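Local structure of esterase (Xanthomonas oryzae pv. oryzae, 3H2G) at residues 12-16 against 97-101; 21-25 against 110-115. The protein acts as an esterase that degrades the rice cell wall and contributes to virulence of the bacterium on its host plant. All coordinates share one frame. Residue numbers count along the deposited sequence, not the author numbering.

Contact 1. Residues 12-16 against 97-101; sequences FLTSY and AKEIR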
ATOM      1  N   PHE A  12      -8.993  -0.590 -21.961  1.00 10.29           N
ATOM      2  CA  PHE A  12      -9.226   0.782 -21.547  1.00 11.50           C
ATOM      3  C   PHE A  12     -10.686   0.899 -21.140  1.00 11.06           C
ATOM      4  O   PHE A  12     -11.582   0.471 -21.868  1.00 10.92           O
ATOM      5  CB  PHE A  12      -8.855   1.735 -22.682  1.00 14.91           C
ATOM      6  CG  PHE A  12      -7.426   1.591 -23.123  1.00 18.19           C
ATOM      7  CD1 PHE A  12      -7.071   0.644 -24.078  1.00 20.20           C
ATOM      8  CD2 PHE A  12      -6.421   2.340 -22.517  1.00 20.26           C
ATOM      9  CE1 PHE A  12      -5.734   0.441 -24.422  1.00 21.87           C
ATOM     10  CE2 PHE A  12      -5.081   2.145 -22.851  1.00 21.26           C
ATOM     11  CZ  PHE A  12      -4.737   1.193 -23.805  1.00 21.42           C
ATOM     12  N   LEU A  13     -10.911   1.463 -19.957  1.00  9.33           N
ATOM     13  CA  LEU A  13     -12.252   1.600 -19.403  1.00 11.34           C
ATOM     14  C   LEU A  13     -12.988   2.891 -19.718  1.00 12.39           C
ATOM     15  O   LEU A  13     -14.119   2.861 -20.202  1.00 13.94           O
ATOM     16  CB  LEU A  13     -12.202   1.425 -17.881  1.00 10.44           C
ATOM     17  CG  LEU A  13     -11.760   0.052 -17.369  1.00 10.22           C
ATOM     18  CD1 LEU A  13     -11.761   0.045 -15.838  1.00 10.03           C
ATOM     19  CD2 LEU A  13     -12.707  -1.011 -17.907  1.00 10.58           C
ATOM     20  N   THR A  14     -12.356   4.020 -19.426  1.00 12.39           N
ATOM     21  CA  THR A  14     -12.978   5.319 -19.653  1.00 12.44           C
ATOM     22  C   THR A  14     -11.925   6.418 -19.567  1.00 12.61           C
ATOM     23  O   THR A  14     -10.746   6.144 -19.334  1.00 13.73           O
ATOM     24  CB  THR A  14     -14.073   5.590 -18.588  1.00 13.20           C
ATOM     25  OG1 THR A  14     -14.743   6.825 -18.876  1.00 14.34           O
ATOM     26  CG2 THR A  14     -13.450   5.678 -17.204  1.00 13.67           C
ATOM     27  N   SER A  15     -12.352   7.658 -19.773  1.00 11.20           N
ATOM     28  CA  SER A  15     -11.453   8.804 -19.697  1.00 10.21           C
ATOM     29  C   SER A  15     -12.204   9.957 -19.054  1.00  8.78           C
ATOM     30  O   SER A  15     -13.427  10.055 -19.174  1.00  8.19           O
ATOM     31  CB  SER A  15     -10.977   9.222 -21.095  1.00 11.75           C
ATOM     32  OG  SER A  15     -10.242   8.183 -21.715  1.00 18.25           O
ATOM     33  N   TYR A  16     -11.470  10.823 -18.365  1.00  7.69           N
ATOM     34  CA  TYR A  16     -12.065  11.983 -17.711  1.00  8.69           C
ATOM     35  C   TYR A  16     -11.412  13.237 -18.263  1.00  8.92           C
ATOM     36  O   TYR A  16     -10.196  13.282 -18.435  1.00  9.10           O
ATOM     37  CB  TYR A  16     -11.850  11.907 -16.200  1.00  8.99           C
ATOM     38  CG  TYR A  16     -12.301  10.592 -15.629  1.00  9.53           C
ATOM     39  CD1 TYR A  16     -11.378   9.676 -15.123  1.00 11.76           C
ATOM     40  CD2 TYR A  16     -13.647  10.230 -15.653  1.00 10.54           C
ATOM     41  CE1 TYR A  16     -11.786   8.431 -14.658  1.00 13.65           C
ATOM     42  CE2 TYR A  16     -14.065   8.987 -15.193  1.00 13.49           C
ATOM     43  CZ  TYR A  16     -13.130   8.092 -14.699  1.00 13.30           C
ATOM     44  OH  TYR A  16     -13.541   6.853 -14.264  1.00 16.04           O
ATOM     45  N   ALA A  97      -8.806  -0.440 -10.906  1.00  6.41           N
ATOM     46  CA  ALA A  97      -9.252   0.175 -12.152  1.00  6.91           C
ATOM     47  C   ALA A  97     -10.769   0.300 -12.228  1.00  7.71           C
ATOM     48  O   ALA A  97     -11.297   1.356 -12.575  1.00  7.04           O
ATOM     49  CB  ALA A  97      -8.730  -0.621 -13.344  1.00  6.32           C
ATOM     50  N   LYS A  98     -11.470  -0.776 -11.898  1.00  8.17           N
ATOM     51  CA  LYS A  98     -12.925  -0.751 -11.944  1.00  8.90           C
ATOM     52  C   LYS A  98     -13.516   0.125 -10.844  1.00  9.31           C
ATOM     53  O   LYS A  98     -14.585   0.712 -11.020  1.00 10.38           O
ATOM     54  CB  LYS A  98     -13.478  -2.176 -11.867  1.00  9.21           C
ATOM     55  CG  LYS A  98     -13.253  -2.952 -13.162  1.00  9.07           C
ATOM     56  CD  LYS A  98     -13.945  -4.302 -13.161  1.00 10.81           C
ATOM     57  CE  LYS A  98     -13.884  -4.945 -14.543  1.00 10.85           C
ATOM     58  NZ  LYS A  98     -12.490  -5.189 -15.003  1.00  8.09           N
ATOM     59  N   GLU A  99     -12.820   0.219  -9.714  1.00  8.41           N
ATOM     60  CA  GLU A  99     -13.287   1.047  -8.607  1.00  9.27           C
ATOM     61  C   GLU A  99     -13.242   2.522  -9.018  1.00  9.11           C
ATOM     62  O   GLU A  99     -14.175   3.278  -8.748  1.00  8.55           O
ATOM     63  CB  GLU A  99     -12.417   0.814  -7.370  1.00 10.49           C
ATOM     64  CG  GLU A  99     -12.849   1.579  -6.125  1.00 14.03           C
ATOM     65  CD  GLU A  99     -14.299   1.326  -5.743  1.00 18.49           C
ATOM     66  OE1 GLU A  99     -14.762   0.170  -5.858  1.00 19.24           O
ATOM     67  OE2 GLU A  99     -14.973   2.285  -5.314  1.00 21.23           O
ATOM     68  N   ILE A 100     -12.159   2.930  -9.676  1.00  7.96           N
ATOM     69  CA  ILE A 100     -12.034   4.314 -10.124  1.00  7.80           C
ATOM     70  C   ILE A 100     -13.130   4.590 -11.150  1.00  8.67           C
ATOM     71  O   ILE A 100     -13.743   5.659 -11.156  1.00  8.60           O
ATOM     72  CB  ILE A 100     -10.646   4.572 -10.753  1.00  8.75           C
ATOM     73  CG1 ILE A 100      -9.568   4.458  -9.668  1.00  8.84           C
ATOM     74  CG2 ILE A 100     -10.607   5.949 -11.409  1.00  8.63           C
ATOM     75  CD1 ILE A 100      -8.155   4.660 -10.171  1.00 12.75           C
ATOM     76  N   ARG A 101     -13.387   3.610 -12.007  1.00  8.21           N
ATOM     77  CA  ARG A 101     -14.421   3.751 -13.022  1.00 10.04           C
ATOM     78  C   ARG A 101     -15.775   3.915 -12.329  1.00  9.41           C
ATOM     79  O   ARG A 101     -16.571   4.775 -12.709  1.00  8.81           O
ATOM     80  CB  ARG A 101     -14.431   2.522 -13.937  1.00 12.94           C
ATOM     81  CG  ARG A 101     -15.160   2.743 -15.253  1.00 19.23           C
ATOM     82  CD  ARG A 101     -16.584   2.216 -15.234  1.00 22.25           C
ATOM     83  NE  ARG A 101     -16.643   0.785 -15.527  1.00 25.47           N
ATOM     84  CZ  ARG A 101     -16.445  -0.179 -14.635  1.00 26.19           C
ATOM     85  NH1 ARG A 101     -16.176   0.127 -13.374  1.00 27.62           N
ATOM     86  NH2 ARG A 101     -16.515  -1.452 -15.005  1.00 24.70           N
TER
HETATM   87  O   HOH W   1     -16.185   1.623 -18.558  1.00 23.11           O
HETATM   88  O   HOH W   2     -15.922   6.345 -14.761  1.00 17.45           O
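How an edge strand can turn two successive residues toward a helix is illustrated here by a classic beta bulge. Leu13 (phi/psi -91/-54) and Thr14 both make backbone hydrogen bonds to Val46 on the adjacent antiparallel strand, and both CA-to-CB bonds point toward helix 96-102. Leu13, which has the largest covered area, leads the packing. Leu13 CD1 reaches 4.0 Å from Ala97 CB and 4.1 Å from Arg101 CB, while Thr14 CG2 lies 3.9 Å from Arg101 CG, so the alkyl part of the arginine serves as a hydrophobic surface. The Tyr16 ring adds an oblique contact, its CE1 4.3 Å from Ile100 CG2. Water supplies the clear polar connections. Water 2 O bridges Tyr16 OH (2.5 Å) and Arg101 O (2.7 Å); water 1 O donates to Leu13 O at 2.9 Å and accepts a weak hydrogen bond from Arg101 NE at 3.2 Å. Lys98 directs its charge to salt bridges with Glu48 and Glu95. The axes of the short segments approach to 8.9 Å at 40°, placing the helix obliquely over an outermost strand of the sheet, 7-16, beside strand 43-54; Phe12 instead packs on helix 141-162, and helix 108-114 meets Tyr16 and Ile100.

Contact 2. Residues 21-25 against 110-115; sequences ISAML and VTRLAS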
ATOM      1  N   ILE A  21     -12.284  17.052 -14.055  1.00  8.20           N
ATOM      2  CA  ILE A  21     -11.400  16.850 -12.914  1.00  8.13           C
ATOM      3  C   ILE A  21     -11.266  18.147 -12.110  1.00  8.08           C
ATOM      4  O   ILE A  21     -11.313  18.125 -10.883  1.00  8.31           O
ATOM      5  CB  ILE A  21     -10.009  16.351 -13.381  1.00  7.05           C
ATOM      6  CG1 ILE A  21     -10.160  14.964 -14.024  1.00  6.04           C
ATOM      7  CG2 ILE A  21      -9.043  16.285 -12.197  1.00  7.54           C
ATOM      8  CD1 ILE A  21      -8.890  14.406 -14.643  1.00  9.97           C
ATOM      9  N   SER A  22     -11.117  19.275 -12.800  1.00  8.92           N
ATOM     10  CA  SER A  22     -11.007  20.562 -12.119  1.00  9.87           C
ATOM     11  C   SER A  22     -12.271  20.831 -11.313  1.00 11.42           C
ATOM     12  O   SER A  22     -12.215  21.394 -10.220  1.00 13.53           O
ATOM     13  CB  SER A  22     -10.801  21.697 -13.127  1.00  9.38           C
ATOM     14  OG  SER A  22      -9.493  21.676 -13.662  1.00  7.84           O
ATOM     15  N   ALA A  23     -13.413  20.426 -11.859  1.00 12.53           N
ATOM     16  CA  ALA A  23     -14.687  20.621 -11.176  1.00 13.25           C
ATOM     17  C   ALA A  23     -14.705  19.844  -9.859  1.00 13.97           C
ATOM     18  O   ALA A  23     -15.200  20.340  -8.846  1.00 14.06           O
ATOM     19  CB  ALA A  23     -15.837  20.177 -12.072  1.00 13.10           C
ATOM     20  N   MET A  24     -14.164  18.629  -9.866  1.00 13.17           N
ATOM     21  CA  MET A  24     -14.126  17.838  -8.640  1.00 14.50           C
ATOM     22  C   MET A  24     -13.180  18.489  -7.632  1.00 14.85           C
ATOM     23  O   MET A  24     -13.416  18.434  -6.427  1.00 15.23           O
ATOM     24  CB  MET A  24     -13.676  16.397  -8.923  1.00 14.84           C
ATOM     25  CG  MET A  24     -14.691  15.554  -9.688  1.00 15.32           C
ATOM     26  SD  MET A  24     -14.253  13.790  -9.763  1.00 15.61           S
ATOM     27  CE  MET A  24     -13.125  13.779 -11.170  1.00 14.52           C
ATOM     28  N   LEU A  25     -12.113  19.108  -8.131  1.00 14.80           N
ATOM     29  CA  LEU A  25     -11.136  19.771  -7.269  1.00 15.99           C
ATOM     30  C   LEU A  25     -11.686  21.066  -6.675  1.00 17.56           C
ATOM     31  O   LEU A  25     -11.330  21.447  -5.560  1.00 16.91           O
ATOM     32  CB  LEU A  25      -9.857  20.082  -8.055  1.00 15.45           C
ATOM     33  CG  LEU A  25      -9.007  18.897  -8.528  1.00 14.62           C
ATOM     34  CD1 LEU A  25      -7.917  19.392  -9.466  1.00 14.40           C
ATOM     35  CD2 LEU A  25      -8.401  18.183  -7.329  1.00 15.17           C
ATOM     36  N   VAL A 110      -6.328  10.075  -9.636  1.00  6.28           N
ATOM     37  CA  VAL A 110      -6.753  10.741 -10.862  1.00  6.66           C
ATOM     38  C   VAL A 110      -6.686  12.262 -10.730  1.00  6.37           C
ATOM     39  O   VAL A 110      -6.053  12.940 -11.537  1.00  6.99           O
ATOM     40  CB  VAL A 110      -8.211  10.367 -11.234  1.00  6.04           C
ATOM     41  CG1 VAL A 110      -8.705  11.255 -12.375  1.00  7.36           C
ATOM     42  CG2 VAL A 110      -8.290   8.903 -11.634  1.00  5.68           C
ATOM     43  N   THR A 111      -7.337  12.786  -9.698  1.00  6.87           N
ATOM     44  CA  THR A 111      -7.419  14.226  -9.481  1.00  6.13           C
ATOM     45  C   THR A 111      -6.163  14.971  -9.058  1.00  6.37           C
ATOM     46  O   THR A 111      -6.013  16.148  -9.381  1.00  7.16           O
ATOM     47  CB  THR A 111      -8.530  14.559  -8.456  1.00  6.67           C
ATOM     48  OG1 THR A 111      -8.159  14.073  -7.158  1.00  4.60           O
ATOM     49  CG2 THR A 111      -9.837  13.908  -8.867  1.00  4.70           C
ATOM     50  N   ARG A 112      -5.258  14.305  -8.349  1.00  5.92           N
ATOM     51  CA  ARG A 112      -4.051  14.979  -7.879  1.00  5.62           C
ATOM     52  C   ARG A 112      -2.761  14.631  -8.609  1.00  5.68           C
ATOM     53  O   ARG A 112      -1.844  15.443  -8.665  1.00  5.11           O
ATOM     54  CB  ARG A 112      -3.841  14.687  -6.393  1.00  7.67           C
ATOM     55  CG  ARG A 112      -5.021  15.024  -5.509  1.00  7.44           C
ATOM     56  CD  ARG A 112      -5.275  16.517  -5.458  1.00  9.86           C
ATOM     57  NE  ARG A 112      -6.337  16.828  -4.506  1.00 10.53           N
ATOM     58  CZ  ARG A 112      -6.642  18.053  -4.095  1.00 11.96           C
ATOM     59  NH1 ARG A 112      -5.964  19.099  -4.554  1.00 11.76           N
ATOM     60  NH2 ARG A 112      -7.616  18.230  -3.212  1.00 13.63           N
ATOM     61  N   LEU A 113      -2.686  13.424  -9.158  1.00  6.01           N
ATOM     62  CA  LEU A 113      -1.467  12.984  -9.827  1.00  6.57           C
ATOM     63  C   LEU A 113      -1.552  12.854 -11.347  1.00  5.89           C
ATOM     64  O   LEU A 113      -0.837  13.550 -12.072  1.00  5.62           O
ATOM     65  CB  LEU A 113      -1.010  11.662  -9.202  1.00  5.99           C
ATOM     66  CG  LEU A 113      -0.632  11.773  -7.715  1.00  7.44           C
ATOM     67  CD1 LEU A 113      -0.396  10.391  -7.134  1.00  7.48           C
ATOM     68  CD2 LEU A 113       0.616  12.642  -7.563  1.00  7.00           C
ATOM     69  N   ALA A 114      -2.414  11.967 -11.834  1.00  5.10           N
ATOM     70  CA  ALA A 114      -2.549  11.777 -13.277  1.00  5.23           C
ATOM     71  C   ALA A 114      -2.973  13.071 -13.968  1.00  5.50           C
ATOM     72  O   ALA A 114      -2.549  13.354 -15.090  1.00  6.27           O
ATOM     73  CB  ALA A 114      -3.565  10.673 -13.572  1.00  5.94           C
ATOM     74  N   SER A 115      -3.809  13.853 -13.292  1.00  5.03           N
ATOM     75  CA  SER A 115      -4.303  15.108 -13.853  1.00  6.75           C
ATOM     76  C   SER A 115      -3.200  16.148 -13.968  1.00  5.89           C
ATOM     77  O   SER A 115      -3.382  17.186 -14.607  1.00  5.65           O
ATOM     78  CB  SER A 115      -5.421  15.671 -12.981  1.00  6.17           C
ATOM     79  OG  SER A 115      -4.901  16.130 -11.745  1.00  9.82           O
TER
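The axes of segments 21-25 and 110-114 approach to 9.9 Å at 116°, and Ile21, Met24 and Leu25 meet Val110, Thr111, Arg112 and Ser115. Ile21 begins the contact: its CB points toward the partner, with Ile21 CA 5.9 Å from Thr111 CA. Ile21 CD1 packs on Val110 CG1 at 3.9 Å, while Ile21 CG2 settles 3.8 Å from both Thr111 CA and Ser115 CB. One turn on, Met24 brings its CE to 4.0 Å from Thr111 CG2. Leu25, joined to Ile21 by the helical bond from Leu25 N to Ile21 O (3.0 Å), ends the series: Leu25 CD2 lies 3.8 Å from Thr111 CB and covers one face of the Arg112 guanidinium, 3.7 Å from Arg112 CZ. On the partner, a wider pi-type turn, closed by Ser115 N to Val110 O at 3.0 Å, places Ser115 CB against Ile21 CG2, and Ser115 OG donates to Thr111 O at 2.6 Å. In the fold, helix 18-26, following edge strand 7-16, packs here on helix 108-114, Ile21 and Ala114 touch Val44 of strand 43-54, and Arg112 meets helix 376-396. Between the segments the union is thus one of van der Waals packing. Polar groups are satisfied by other means: the serine hydroxyl within its own turn, and Arg112 through salt bridges to Glu382 and Glu38, which leave its flat face available to a leucine.

On each side the two contacts use consecutive elements: strand 7-16 runs on to helix 18-26, and helix 96-102 to helix 108-114, so one pair of neighbouring elements packs against the other. Their centres are 14 Å apart, yet they touch directly. Ile100 CG2 lies 3.8 Å from Val110 CG2, Tyr16 CD1 is 4.1 Å from Val110 CG1, and Tyr16 CB is 4.1 Å from Ile21 CG1, so Tyr16, Ile21, Ile100 and Val110 form a continuous patch of packing across the two contacts. Neither contact contains a member of the probable Ser176-His377-Asp336 catalytic triad of this alpha/beta-hydrolase. Contact 2 is nevertheless tied, through Arg112 and Glu382, to helix 376-396, near whose start His377 lies.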